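Local atomic coordinates of distal tail protein (Bacillus phage spp1, PDB entry 2X8K), a protein that forms the hexameric hub at the distal tip of the phage tail, surrounding a wide channel, and stays attached to the tail after DNA ejection. Residues 36-41 and 49-54. Residues are numbered along the deposited sequence; the frame is centred on the assembly and turned at random.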
# COMPACT_ATOMS: atom_id res chain seq x y z
N ILE C 36 0.76 30.31 -16.77
CA ILE C 36 0.09 31.14 -17.78
C ILE C 36 -0.98 30.38 -18.53
O ILE C 36 -0.75 29.24 -18.99
CB ILE C 36 1.13 31.69 -18.76
CG1 ILE C 36 2.05 32.70 -18.10
CG2 ILE C 36 0.50 32.26 -20.00
CD1 ILE C 36 3.45 32.60 -18.50
N GLU C 37 -2.16 31.00 -18.68
CA GLU C 37 -3.26 30.45 -19.49
C GLU C 37 -2.95 30.77 -20.96
O GLU C 37 -2.71 31.93 -21.31
CB GLU C 37 -4.62 31.01 -19.06
CG GLU C 37 -5.10 30.52 -17.70
CD GLU C 37 -5.32 29.02 -17.51
OE1 GLU C 37 -4.84 28.47 -16.49
OE2 GLU C 37 -5.96 28.40 -18.39
N MET C 38 -2.84 29.72 -21.80
CA MET C 38 -2.53 29.85 -23.22
C MET C 38 -3.56 29.20 -24.08
O MET C 38 -3.85 28.03 -23.87
CB MET C 38 -1.20 29.19 -23.54
CG MET C 38 -0.04 30.03 -23.22
SD MET C 38 1.46 29.33 -23.95
CE MET C 38 2.65 30.19 -22.95
N GLY C 39 -4.07 29.93 -25.06
CA GLY C 39 -5.03 29.40 -26.01
C GLY C 39 -4.27 28.76 -27.15
O GLY C 39 -3.59 29.46 -27.91
N LYS C 40 -4.33 27.44 -27.27
CA LYS C 40 -3.64 26.74 -28.35
C LYS C 40 -4.64 26.32 -29.41
O LYS C 40 -5.74 25.88 -29.07
CB LYS C 40 -2.90 25.50 -27.81
CG LYS C 40 -1.62 25.79 -27.03
CD LYS C 40 -1.76 25.20 -25.66
CE LYS C 40 -0.49 25.00 -24.87
NZ LYS C 40 -0.78 24.19 -23.65
N ARG C 41 -4.26 26.42 -30.69
CA ARG C 41 -5.10 25.99 -31.81
C ARG C 41 -4.29 25.09 -32.72
O ARG C 41 -3.21 25.48 -33.15
CB ARG C 41 -5.65 27.19 -32.60
CG ARG C 41 -6.66 26.79 -33.68
CD ARG C 41 -6.94 27.92 -34.66
NE ARG C 41 -7.79 28.96 -34.06
CZ ARG C 41 -7.58 30.26 -34.17
NH1 ARG C 41 -6.54 30.72 -34.86
NH2 ARG C 41 -8.41 31.12 -33.59
N GLY C 49 1.48 23.71 -33.23
CA GLY C 49 0.30 24.41 -32.76
C GLY C 49 0.54 25.91 -32.78
O GLY C 49 1.65 26.36 -33.09
N VAL C 50 -0.51 26.70 -32.49
CA VAL C 50 -0.42 28.15 -32.50
C VAL C 50 -1.03 28.75 -31.25
O VAL C 50 -2.19 28.48 -30.96
CB VAL C 50 -1.06 28.74 -33.79
CG1 VAL C 50 -1.35 30.23 -33.65
CG2 VAL C 50 -0.18 28.46 -35.01
N ILE C 51 -0.25 29.57 -30.53
CA ILE C 51 -0.75 30.28 -29.35
C ILE C 51 -1.63 31.40 -29.90
O ILE C 51 -1.22 32.15 -30.80
CB ILE C 51 0.36 30.77 -28.39
CG1 ILE C 51 1.17 29.57 -27.87
CG2 ILE C 51 -0.25 31.52 -27.21
CD1 ILE C 51 2.61 29.81 -27.71
N THR C 52 -2.87 31.42 -29.44
CA THR C 52 -3.89 32.34 -29.91
C THR C 52 -4.15 33.42 -28.88
O THR C 52 -4.40 34.57 -29.25
CB THR C 52 -5.14 31.57 -30.28
OG1 THR C 52 -5.63 30.90 -29.12
CG2 THR C 52 -4.88 30.56 -31.38
N THR C 53 -4.09 33.05 -27.60
CA THR C 53 -4.30 33.94 -26.46
C THR C 53 -3.34 33.58 -25.33
O THR C 53 -2.87 32.45 -25.26
CB THR C 53 -5.76 33.91 -25.98
OG1 THR C 53 -6.29 32.58 -26.05
CG2 THR C 53 -6.65 34.88 -26.76
N GLU C 54 -3.03 34.53 -24.47
CA GLU C 54 -2.13 34.36 -23.34
C GLU C 54 -2.60 35.32 -22.24
O GLU C 54 -2.72 36.53 -22.47
CB GLU C 54 -0.70 34.69 -23.75
CG GLU C 54 0.34 33.66 -23.38
CD GLU C 54 1.77 34.14 -23.56
OE1 GLU C 54 2.18 35.11 -22.88
OE2 GLU C 54 2.49 33.51 -24.37
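Strands 37-41 and 50-55 form an antiparallel beta hairpin, an arm that reaches from its own subunit onto a second one. A classic beta bulge interrupts the pairing: Thr52 and Thr53 both lie opposite Gly39. One residue is therefore added between the pairs Met38-Glu54 and Lys40-Ile51. Gly39 N donates to Thr53 O at 2.8 Å. Gly39 O is gripped twice by Thr52. Thr52 N arrives nearly along the C=O axis, and Thr52 OG1 comes from above the carbonyl plane, 2.8 Å from Gly39 O. A chi1 of 62° sets OG1 between backbone N and carbonyl carbon, so it can turn back to that oxygen. Thr52 CG2 then sits over the centre of one face of the Arg41 guanidinium. Beyond the bulge, Arg41 and Val50 exchange two backbone bonds.

Met38 runs alongside Glu54. Met38 CB lies 4.0 Å from Thr53 O. Met38 CG meets Glu54 CG at 3.7 Å. Met38 SD touches Ile51 CG1 at 3.9 Å, the two side chains crossing obliquely. Met38 CE ends 3.6 Å from Glu54 OE2. That carboxylate forms a salt bridge with Arg108 of the second subunit, and Lys40 pairs with Glu110 there. Met38 itself packs on Tyr109 of that subunit. Backbone bonds, with one from the Thr52 hydroxyl, thus hold the hairpin together, while the Met38-Lys40-Ile51-Glu54 face offers apolar and charged groups to the neighbour, consistent with a role in hub assembly.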